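Local coordinates for protein adhesin (Streptococcus sanguinis SK1 = NCTC 7863, PDB 6VT2) that binds sialoglycans through two tandem Siglec-like modules and thereby probably mediates attachment of the bacterium to sialylated host surfaces, at residues A[40-44]-A[111-115]; A[138-144]-A[195-201]; A[201-207]-A[226-232]. All blocks are in the same frame, centred on the assembly; numbering follows the deposited sequence.

Interaction 1: residues A[40-44]-A[111-115]. With A2G (2-acetamido-2-deoxy-alpha-D-galactopyranose), chain D; GAL (beta-D-galactopyranose), chain B.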
loop_
_atom_site.group_PDB
_atom_site.type_symbol
_atom_site.label_atom_id
_atom_site.label_comp_id
_atom_site.label_asym_id
_atom_site.label_seq_id
_atom_site.Cartn_x
_atom_site.Cartn_y
_atom_site.Cartn_z
ATOM N N VAL A 40 -51.800 -10.355 4.202
ATOM C CA VAL A 40 -51.358 -9.099 3.582
ATOM C C VAL A 40 -52.251 -8.962 2.369
ATOM O O VAL A 40 -52.300 -9.870 1.632
ATOM C CB VAL A 40 -49.886 -9.125 3.188
ATOM C CG1 VAL A 40 -49.485 -7.794 2.584
ATOM C CG2 VAL A 40 -49.033 -9.452 4.369
ATOM N N ARG A 41 -52.925 -7.839 2.224
ATOM C CA ARG A 41 -53.866 -7.762 1.112
ATOM C C ARG A 41 -54.000 -6.338 0.582
ATOM O O ARG A 41 -53.701 -5.386 1.246
ATOM C CB ARG A 41 -55.253 -8.245 1.555
ATOM C CG ARG A 41 -55.833 -7.458 2.718
ATOM C CD ARG A 41 -57.313 -7.736 2.985
ATOM N NE ARG A 41 -58.150 -7.032 2.068
ATOM C CZ ARG A 41 -59.446 -7.171 2.007
ATOM N NH1 ARG A 41 -60.045 -8.010 2.820
ATOM N NH2 ARG A 41 -60.138 -6.453 1.162
ATOM N N ASN A 42 -54.556 -6.275 -0.624
ATOM C CA ASN A 42 -54.979 -4.988 -1.184
ATOM C C ASN A 42 -56.193 -4.507 -0.418
ATOM O O ASN A 42 -56.929 -5.295 -0.027
ATOM C CB ASN A 42 -55.484 -5.160 -2.609
ATOM C CG ASN A 42 -54.350 -5.438 -3.545
ATOM O OD1 ASN A 42 -53.260 -5.588 -3.061
ATOM N ND2 ASN A 42 -54.597 -5.515 -4.834
ATOM N N ILE A 43 -56.401 -3.215 -0.340
ATOM C CA ILE A 43 -57.620 -2.664 0.307
ATOM C C ILE A 43 -58.857 -3.181 -0.415
ATOM O O ILE A 43 -59.846 -3.413 0.234
ATOM C CB ILE A 43 -57.589 -1.111 0.346
ATOM C CG1 ILE A 43 -58.712 -0.535 1.215
ATOM C CG2 ILE A 43 -57.608 -0.473 -1.042
ATOM C CD1 ILE A 43 -58.756 -1.055 2.639
ATOM N N GLU A 44 -58.767 -3.325 -1.714
ATOM C CA GLU A 44 -59.918 -3.719 -2.532
ATOM C C GLU A 44 -60.300 -5.142 -2.206
ATOM O O GLU A 44 -59.432 -5.932 -1.972
ATOM C CB GLU A 44 -59.650 -3.712 -4.034
ATOM C CG GLU A 44 -59.306 -2.395 -4.688
ATOM C CD GLU A 44 -57.925 -1.814 -4.444
ATOM O OE1 GLU A 44 -57.717 -0.651 -4.757
ATOM O OE2 GLU A 44 -57.070 -2.536 -3.969
ATOM N N ALA A 111 -59.811 -5.135 12.150
ATOM C CA ALA A 111 -60.695 -4.441 11.235
ATOM C C ALA A 111 -59.849 -3.961 10.050
ATOM O O ALA A 111 -58.747 -3.600 10.252
ATOM C CB ALA A 111 -61.330 -3.275 11.919
ATOM N N LEU A 112 -60.447 -3.904 8.900
ATOM C CA LEU A 112 -59.819 -3.384 7.692
ATOM C C LEU A 112 -60.477 -2.040 7.390
ATOM O O LEU A 112 -61.695 -1.969 7.162
ATOM C CB LEU A 112 -60.056 -4.322 6.533
ATOM C CG LEU A 112 -59.541 -3.807 5.230
ATOM C CD1 LEU A 112 -57.989 -3.667 5.320
ATOM C CD2 LEU A 112 -59.866 -4.771 4.068
ATOM N N VAL A 113 -59.704 -0.959 7.439
ATOM C CA VAL A 113 -60.231 0.401 7.275
ATOM C C VAL A 113 -59.246 1.139 6.354
ATOM O O VAL A 113 -58.155 1.339 6.731
ATOM C CB VAL A 113 -60.379 1.118 8.617
ATOM C CG1 VAL A 113 -61.041 2.469 8.404
ATOM C CG2 VAL A 113 -61.138 0.311 9.660
ATOM N N ASP A 114 -59.702 1.562 5.188
ATOM C CA ASP A 114 -58.894 2.278 4.197
ATOM C C ASP A 114 -58.161 3.451 4.843
ATOM O O ASP A 114 -58.761 4.204 5.531
ATOM C CB ASP A 114 -59.805 2.870 3.135
ATOM C CG ASP A 114 -59.023 3.584 2.056
ATOM O OD1 ASP A 114 -58.196 2.957 1.507
ATOM O OD2 ASP A 114 -59.255 4.774 1.861
ATOM N N LYS A 115 -56.835 3.444 4.759
ATOM C CA LYS A 115 -55.899 4.490 5.197
ATOM C C LYS A 115 -55.888 4.637 6.706
ATOM O O LYS A 115 -55.392 5.600 7.137
ATOM C CB LYS A 115 -56.175 5.815 4.489
ATOM C CG LYS A 115 -55.972 5.734 2.982
ATOM C CD LYS A 115 -56.150 7.089 2.385
ATOM C CE LYS A 115 -56.065 7.141 0.887
ATOM N NZ LYS A 115 -56.792 8.345 0.431
HETATM O O5 A2G D . -61.681 2.368 -2.802
HETATM C C1 A2G D . -61.145 1.635 -3.898
HETATM O O1 A2G D . -60.866 0.308 -3.451
HETATM C C2 A2G D . -59.854 2.320 -4.349
HETATM N N2 A2G D . -59.256 1.466 -5.361
HETATM C C3 A2G D . -58.842 2.357 -3.213
HETATM O O3 A2G D . -57.681 3.084 -3.642
HETATM C C4 A2G D . -59.485 3.011 -1.991
HETATM O O4 A2G D . -59.707 4.395 -2.261
HETATM C C5 A2G D . -60.819 2.329 -1.663
HETATM C C6 A2G D . -61.545 2.969 -0.485
HETATM O O6 A2G D . -62.567 2.067 -0.043
HETATM C C7 A2G D . -59.181 1.861 -6.632
HETATM O O7 A2G D . -59.610 2.941 -6.997
HETATM C C8 A2G D . -58.542 0.894 -7.584
HETATM C C1 GAL B . -56.446 2.646 -3.230
HETATM C C2 GAL B . -55.394 3.349 -4.114
HETATM C C3 GAL B . -53.988 3.142 -3.563
HETATM C C4 GAL B . -53.930 3.528 -2.079
HETATM C C5 GAL B . -54.997 2.734 -1.331
HETATM C C6 GAL B . -55.076 3.044 0.175
HETATM O O2 GAL B . -55.387 2.815 -5.426
HETATM O O3 GAL B . -53.038 3.935 -4.272
HETATM O O4 GAL B . -54.158 4.911 -1.924
HETATM O O5 GAL B . -56.286 3.023 -1.872
HETATM O O6 GAL B . -55.983 2.174 0.839
#

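Interaction 2: residues A[138-144]-A[195-201]. With CA (calcium ion), chain J.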
loop_
_atom_site.group_PDB
_atom_site.type_symbol
_atom_site.label_atom_id
_atom_site.label_comp_id
_atom_site.label_asym_id
_atom_site.label_seq_id
_atom_site.Cartn_x
_atom_site.Cartn_y
_atom_site.Cartn_z
ATOM N N LEU A 138 -6.606 10.651 -6.798
ATOM C CA LEU A 138 -6.441 11.443 -8.029
ATOM C C LEU A 138 -5.513 10.709 -8.998
ATOM O O LEU A 138 -4.530 10.125 -8.583
ATOM C CB LEU A 138 -5.863 12.814 -7.711
ATOM C CG LEU A 138 -6.908 13.865 -7.393
ATOM C CD1 LEU A 138 -6.300 15.191 -6.986
ATOM C CD2 LEU A 138 -7.824 14.059 -8.597
ATOM N N THR A 139 -5.874 10.671 -10.253
ATOM C CA THR A 139 -4.995 10.128 -11.273
ATOM C C THR A 139 -4.345 11.313 -11.960
ATOM O O THR A 139 -5.043 12.223 -12.401
ATOM C CB THR A 139 -5.740 9.256 -12.260
ATOM O OG1 THR A 139 -6.234 8.095 -11.573
ATOM C CG2 THR A 139 -4.840 8.834 -13.334
ATOM N N TYR A 140 -3.013 11.345 -11.998
ATOM C CA TYR A 140 -2.314 12.421 -12.688
ATOM C C TYR A 140 -2.062 12.028 -14.127
ATOM O O TYR A 140 -1.521 10.957 -14.395
ATOM C CB TYR A 140 -0.996 12.734 -11.980
ATOM C CG TYR A 140 -1.200 13.498 -10.718
ATOM C CD1 TYR A 140 -1.346 14.868 -10.754
ATOM C CD2 TYR A 140 -1.339 12.865 -9.496
ATOM C CE1 TYR A 140 -1.558 15.600 -9.629
ATOM C CE2 TYR A 140 -1.559 13.599 -8.354
ATOM C CZ TYR A 140 -1.661 14.973 -8.433
ATOM O OH TYR A 140 -1.889 15.713 -7.292
ATOM N N VAL A 141 -2.480 12.887 -15.066
ATOM C CA VAL A 141 -2.437 12.547 -16.470
ATOM C C VAL A 141 -1.746 13.650 -17.257
ATOM O O VAL A 141 -1.602 14.790 -16.805
ATOM C CB VAL A 141 -3.866 12.302 -17.025
ATOM C CG1 VAL A 141 -4.558 11.201 -16.213
ATOM C CG2 VAL A 141 -4.691 13.537 -16.992
ATOM N N GLN A 142 -1.399 13.313 -18.513
ATOM C CA GLN A 142 -0.665 14.373 -19.346
ATOM C C GLN A 142 -1.671 15.410 -19.787
ATOM O O GLN A 142 -1.297 16.534 -19.781
ATOM C CB GLN A 142 -0.105 13.567 -20.505
ATOM C CG GLN A 142 0.873 14.362 -21.324
ATOM C CD GLN A 142 1.015 13.695 -22.652
ATOM O OE1 GLN A 142 0.377 14.083 -23.614
ATOM N NE2 GLN A 142 1.828 12.664 -22.703
ATOM N N ASN A 143 -2.894 14.999 -20.136
ATOM C CA ASN A 143 -3.877 15.962 -20.621
ATOM C C ASN A 143 -5.220 15.610 -20.028
ATOM O O ASN A 143 -5.808 14.612 -20.458
ATOM C CB ASN A 143 -3.991 15.884 -22.116
ATOM C CG ASN A 143 -4.879 16.988 -22.713
ATOM O OD1 ASN A 143 -5.552 17.677 -22.008
ATOM N ND2 ASN A 143 -4.850 17.123 -24.017
ATOM N N ALA A 144 -5.660 16.400 -19.068
ATOM C CA ALA A 144 -6.882 16.149 -18.331
ATOM C C ALA A 144 -8.094 16.464 -19.168
ATOM O O ALA A 144 -9.208 16.183 -18.719
ATOM C CB ALA A 144 -6.941 16.942 -17.030
ATOM N N ALA A 195 -12.940 16.878 -11.578
ATOM C CA ALA A 195 -12.093 17.505 -10.564
ATOM C C ALA A 195 -11.720 16.529 -9.466
ATOM O O ALA A 195 -10.666 16.672 -8.821
ATOM C CB ALA A 195 -12.814 18.728 -9.982
ATOM N N GLN A 196 -12.550 15.517 -9.228
ATOM C CA GLN A 196 -12.238 14.546 -8.197
ATOM C C GLN A 196 -11.583 13.284 -8.740
ATOM O O GLN A 196 -11.356 12.347 -7.980
ATOM C CB GLN A 196 -13.517 14.168 -7.434
ATOM C CG GLN A 196 -13.937 15.169 -6.410
ATOM C CD GLN A 196 -14.300 16.496 -6.991
ATOM O OE1 GLN A 196 -15.266 16.619 -7.759
ATOM N NE2 GLN A 196 -13.522 17.519 -6.640
ATOM N N THR A 197 -11.277 13.211 -10.037
ATOM C CA THR A 197 -10.667 12.012 -10.560
ATOM C C THR A 197 -9.305 12.243 -11.181
ATOM O O THR A 197 -8.477 11.339 -11.123
ATOM C CB THR A 197 -11.569 11.348 -11.599
ATOM O OG1 THR A 197 -11.724 12.218 -12.708
ATOM C CG2 THR A 197 -12.960 11.097 -10.980
ATOM N N VAL A 198 -9.095 13.369 -11.857
ATOM C CA VAL A 198 -7.851 13.566 -12.587
ATOM C C VAL A 198 -7.328 14.988 -12.430
ATOM O O VAL A 198 -8.075 15.946 -12.215
ATOM C CB VAL A 198 -8.005 13.276 -14.084
ATOM C CG1 VAL A 198 -8.432 11.881 -14.316
ATOM C CG2 VAL A 198 -9.016 14.275 -14.674
ATOM N N ASP A 199 -6.037 15.176 -12.629
ATOM C CA ASP A 199 -5.420 16.522 -12.724
ATOM C C ASP A 199 -4.226 16.331 -13.660
ATOM O O ASP A 199 -3.771 15.230 -13.911
ATOM C CB ASP A 199 -5.054 17.215 -11.387
ATOM C CG ASP A 199 -4.888 18.747 -11.454
ATOM O OD1 ASP A 199 -5.138 19.312 -12.586
ATOM O OD2 ASP A 199 -4.334 19.304 -10.599
ATOM N N THR A 200 -3.767 17.445 -14.165
ATOM C CA THR A 200 -2.597 17.461 -15.018
ATOM C C THR A 200 -1.371 17.152 -14.197
ATOM O O THR A 200 -1.194 17.734 -13.123
ATOM C CB THR A 200 -2.416 18.825 -15.643
ATOM O OG1 THR A 200 -3.688 19.286 -16.101
ATOM C CG2 THR A 200 -1.461 18.725 -16.831
ATOM N N ASP A 201 -0.535 16.246 -14.703
ATOM C CA ASP A 201 0.780 16.034 -14.101
ATOM C C ASP A 201 1.675 17.133 -14.619
ATOM O O ASP A 201 1.963 17.174 -15.817
ATOM C CB ASP A 201 1.365 14.673 -14.430
ATOM C CG ASP A 201 2.537 14.285 -13.519
ATOM O OD1 ASP A 201 3.190 15.181 -12.958
ATOM O OD2 ASP A 201 2.703 13.056 -13.375
HETATM CA CA CA J . 4.824 13.616 -12.134
HETATM O O HOH W 1 -8.519 8.662 -10.318
HETATM O O HOH W 2 1.814 10.922 -14.501
HETATM O O HOH W 3 -4.446 18.985 -18.676
#

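Interaction 3: residues A[201-207]-A[226-232]. With CA (calcium ion), chain J.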
loop_
_atom_site.group_PDB
_atom_site.type_symbol
_atom_site.label_atom_id
_atom_site.label_comp_id
_atom_site.label_asym_id
_atom_site.label_seq_id
_atom_site.Cartn_x
_atom_site.Cartn_y
_atom_site.Cartn_z
ATOM N N ASP A 201 -0.535 16.246 -14.703
ATOM C CA ASP A 201 0.780 16.034 -14.101
ATOM C C ASP A 201 1.675 17.133 -14.619
ATOM O O ASP A 201 1.963 17.174 -15.817
ATOM C CB ASP A 201 1.365 14.673 -14.430
ATOM C CG ASP A 201 2.537 14.285 -13.519
ATOM O OD1 ASP A 201 3.190 15.181 -12.958
ATOM O OD2 ASP A 201 2.703 13.056 -13.375
ATOM N N ARG A 202 2.118 17.981 -13.716
ATOM C CA ARG A 202 3.004 19.090 -14.014
ATOM C C ARG A 202 4.310 19.041 -13.249
ATOM O O ARG A 202 5.059 20.031 -13.238
ATOM C CB ARG A 202 2.314 20.422 -13.697
ATOM C CG ARG A 202 1.017 20.606 -14.402
ATOM C CD ARG A 202 0.379 21.959 -13.975
ATOM N NE ARG A 202 -0.024 21.951 -12.571
ATOM C CZ ARG A 202 0.489 22.731 -11.618
ATOM N NH1 ARG A 202 1.467 23.596 -11.883
ATOM N NH2 ARG A 202 0.036 22.627 -10.382
ATOM N N VAL A 203 4.604 17.939 -12.594
ATOM C CA VAL A 203 5.789 17.828 -11.752
ATOM C C VAL A 203 6.577 16.621 -12.210
ATOM O O VAL A 203 6.046 15.508 -12.232
ATOM C CB VAL A 203 5.397 17.696 -10.278
ATOM C CG1 VAL A 203 6.687 17.775 -9.437
ATOM C CG2 VAL A 203 4.451 18.825 -9.896
ATOM N N ALA A 204 7.837 16.838 -12.567
ATOM C CA ALA A 204 8.706 15.737 -12.909
ATOM C C ALA A 204 9.099 14.927 -11.680
ATOM O O ALA A 204 8.981 15.378 -10.543
ATOM C CB ALA A 204 9.976 16.238 -13.583
ATOM N N PRO A 205 9.550 13.690 -11.886
ATOM C CA PRO A 205 10.024 12.893 -10.752
ATOM C C PRO A 205 11.167 13.575 -10.015
ATOM O O PRO A 205 11.894 14.398 -10.572
ATOM C CB PRO A 205 10.516 11.608 -11.407
ATOM C CG PRO A 205 9.735 11.483 -12.701
ATOM C CD PRO A 205 9.539 12.909 -13.130
ATOM N N VAL A 206 11.328 13.155 -8.767
ATOM C CA VAL A 206 12.294 13.693 -7.842
ATOM C C VAL A 206 13.314 12.596 -7.539
ATOM O O VAL A 206 12.938 11.456 -7.213
ATOM C CB VAL A 206 11.642 14.163 -6.541
ATOM C CG1 VAL A 206 12.725 14.564 -5.541
ATOM C CG2 VAL A 206 10.702 15.292 -6.803
ATOM N N PHE A 207 14.598 12.971 -7.595
ATOM C CA PHE A 207 15.732 12.117 -7.198
ATOM C C PHE A 207 16.049 12.480 -5.764
ATOM O O PHE A 207 16.613 13.552 -5.480
ATOM C CB PHE A 207 16.913 12.304 -8.139
ATOM C CG PHE A 207 18.158 11.568 -7.714
ATOM C CD1 PHE A 207 18.089 10.319 -7.154
ATOM C CD2 PHE A 207 19.387 12.149 -7.910
ATOM C CE1 PHE A 207 19.228 9.657 -6.800
ATOM C CE2 PHE A 207 20.557 11.487 -7.508
ATOM C CZ PHE A 207 20.464 10.259 -6.977
ATOM N N LEU A 226 19.703 4.330 -4.576
ATOM C CA LEU A 226 19.280 5.645 -5.053
ATOM C C LEU A 226 17.756 5.639 -5.007
ATOM O O LEU A 226 17.212 4.696 -5.457
ATOM C CB LEU A 226 19.736 5.835 -6.484
ATOM C CG LEU A 226 21.153 6.344 -6.625
ATOM C CD1 LEU A 226 22.143 5.300 -6.148
ATOM C CD2 LEU A 226 21.412 6.700 -8.059
ATOM N N HIS A 227 17.156 6.755 -4.608
ATOM C CA HIS A 227 15.656 6.599 -4.422
ATOM C C HIS A 227 15.023 7.718 -5.257
ATOM O O HIS A 227 15.555 8.766 -5.283
ATOM C CB HIS A 227 15.309 6.748 -2.935
ATOM C CG HIS A 227 15.941 5.766 -2.006
ATOM N ND1 HIS A 227 17.256 5.786 -1.694
ATOM C CD2 HIS A 227 15.451 4.788 -1.266
ATOM C CE1 HIS A 227 17.542 4.844 -0.847
ATOM N NE2 HIS A 227 16.454 4.214 -0.583
ATOM N N PHE A 228 13.893 7.431 -5.871
ATOM C CA PHE A 228 13.147 8.343 -6.733
ATOM C C PHE A 228 11.676 8.264 -6.365
ATOM O O PHE A 228 11.186 7.206 -6.003
ATOM C CB PHE A 228 13.287 7.978 -8.180
ATOM C CG PHE A 228 14.715 7.849 -8.668
ATOM C CD1 PHE A 228 15.425 6.682 -8.491
ATOM C CD2 PHE A 228 15.322 8.893 -9.324
ATOM C CE1 PHE A 228 16.724 6.550 -8.985
ATOM C CE2 PHE A 228 16.609 8.787 -9.751
ATOM C CZ PHE A 228 17.320 7.646 -9.595
ATOM N N TYR A 229 10.954 9.371 -6.508
ATOM C CA TYR A 229 9.505 9.302 -6.406
ATOM C C TYR A 229 8.905 10.310 -7.365
ATOM O O TYR A 229 9.579 11.142 -7.955
ATOM C CB TYR A 229 9.017 9.570 -4.989
ATOM C CG TYR A 229 9.181 10.967 -4.511
ATOM C CD1 TYR A 229 8.178 11.901 -4.708
ATOM C CD2 TYR A 229 10.327 11.355 -3.812
ATOM C CE1 TYR A 229 8.327 13.179 -4.204
ATOM C CE2 TYR A 229 10.476 12.617 -3.331
ATOM C CZ TYR A 229 9.484 13.524 -3.530
ATOM O OH TYR A 229 9.679 14.804 -3.058
ATOM N N ASP A 230 7.641 10.150 -7.601
ATOM C CA ASP A 230 6.928 11.120 -8.446
ATOM C C ASP A 230 5.629 11.456 -7.730
ATOM O O ASP A 230 5.101 10.588 -7.080
ATOM C CB ASP A 230 6.688 10.552 -9.838
ATOM C CG ASP A 230 6.149 11.561 -10.814
ATOM O OD1 ASP A 230 6.779 12.508 -11.009
ATOM O OD2 ASP A 230 5.044 11.328 -11.238
ATOM N N ASN A 231 5.037 12.612 -8.011
ATOM C CA ASN A 231 3.724 13.008 -7.445
ATOM C C ASN A 231 2.609 12.045 -7.917
ATOM O O ASN A 231 1.699 11.846 -7.197
ATOM C CB ASN A 231 3.390 14.459 -7.789
ATOM C CG ASN A 231 3.176 14.681 -9.258
ATOM O OD1 ASN A 231 3.758 14.016 -10.027
ATOM N ND2 ASN A 231 2.299 15.575 -9.647
ATOM N N SER A 232 2.745 11.397 -9.074
ATOM C CA SER A 232 1.770 10.395 -9.561
ATOM C C SER A 232 1.946 9.056 -8.844
ATOM O O SER A 232 1.120 8.207 -9.018
ATOM C CB SER A 232 1.903 10.156 -11.004
ATOM O OG SER A 232 3.144 9.538 -11.259
HETATM CA CA CA J . 4.824 13.616 -12.134
HETATM O O HOH W 4 7.181 14.452 -8.537
#

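Interaction 1: residues A[40-44]-A[111-115]
A side chain can serve a binding site either by touching the ligand or by bonding to the loop that carries the ligand-binding residues, and here both occur within five residues. On strand 35-41, Arg41 (chi1 p, chi2 t) bends back along its own chain: NE donates to Asn42 O at 3.0 Å, NH1 bonds to Ala46 O, and Arg41 NH2 makes weak bonds to Ile43 O (3.2 Å) and Glu44 O (3.3 Å). The t, p rotamers of Ile43 and Leu112 bring their tips together, Ile43 CD1 lying 3.8 Å from Leu112 CD1, and the contact between the two loops rests on such packing. Asp114 leaves its backbone sideways, yet its t chi1 brings OD1 to 3.5 Å from Ile43 CG1. The galactose hydroxyl GAL O6 donates to Asp114 OD1 at a very short 2.4 Å. Tyr99 also binds this sugar. Glu44 points its CB away from 111-115; its OE1 accepts from N2 of the N-acetylgalactosamine at 2.7 Å, and Ile43 CG2 packs 3.8 Å from C3 of the same sugar. Two loops converging on a glycan in this way form part of the sialoglycan pocket of a Siglec-like adhesin domain.

Interaction 2: residues A[138-144]-A[195-201]
The minimal parallel sheet of an atypical Rib domain, a two-stranded pairing between early and late parts of the domain, is formed here by strands 139-141 and 198-200. Parallel strands hydrogen-bond by letting one residue reach two neighbours across the gap, and the pattern is easily followed: Thr139 N donates to Thr197 O (2.8 Å) and Thr139 O accepts from Asp199 N (3.1 Å), then Val141 N donates to Asp199 O (2.9 Å) and Val141 O accepts from Asp201 N (2.8 Å). The short axes diverge by 36°, but the bonding persists to the end of the pair. Over the first two pairs the side chains alternate: Thr139 and Val198 share one face, where Val155 of helix 149-162 packs against both, and Tyr140 and Asp199 occupy the other. At the third pair the side chains of Val141 and Thr200 diverge. Beyond the strands, Ala144 CB turns back to 4.1 Å from Val198 CG2, and Leu138 CD2 rests 3.5 Å from Thr197 C, so that both flanks of 138-144 close over the partner. Water extends the pairing: one molecule accepts from Thr139 OG1 and donates to Thr197 O, and another joins Ala144 N to Thr200 OG1. At the last rung Asp201 leaves the sheet for a calcium ion, which it binds in bidentate fashion through OD1 at 2.4 Å and OD2 at 2.5 Å.

Interaction 3: residues A[201-207]-A[226-232]
Six of the seven protein atoms around one calcium ion come from these two short segments, so that the metal joins them where their strand pairing has stopped. Asp201 (OD1 2.4 Å, OD2 2.5 Å) and Asp230 (OD1 and OD2, both 2.5 Å) each bind the ion with two oxygens, while Val203 O at 2.2 Å and Asn231 OD1 at 2.4 Å supply one apiece; Asp305 completes the site. Two Asx turns set the ligands in place: Asp201 OD1 accepts from Val203 N (3.1 Å), and Asp230 OD2 accepts from Ser232 N (3.2 Å) as well as from Ser232 OG (2.6 Å). A water accepting from Asn231 N and donating to Ala204 O bridges the backbones nearby. Further along, the segments become adjoining antiparallel strands in a sheet of the second Siglec-like domain, an E-set beta-sandwich, with 206-207 at its edge. Val206 and Tyr229 form a hydrogen-bonded pair, Val206 N to Tyr229 O at 2.8 Å and Tyr229 N to Val206 O at 3.0 Å. On their shared face Val206 CB makes a CH-pi contact with the Tyr229 ring, 3.9 Å from its centroid. Phe207 and Phe228, a non-hydrogen-bonded pair, point into the sandwich beside Val301, their rings inclined by 24° with centroids 4.9 Å apart and sliding past each other with little overlap.

In the fold
Along this elongated chain the three contacts come in series, in three successive domains. Interaction 1 sits in the glycan pocket of the first Siglec-like domain, its centre about 57 Å from that of interaction 2 and about 69 Å from that of interaction 3. Interactions 2 and 3, by contrast, have centres only about 15 Å apart and share Asp201: strand 198-200 closes the Rib-domain pair, and strand 206-207 follows as an edge of the next Siglec-like sandwich. At this junction Tyr140 packs on Asn231 and Ser232 beside the common calcium ion. The metal-bound joint thus ties one Rib domain directly to the second sialoglycan-binding module, consistent with a defined placement of tandem binding sites.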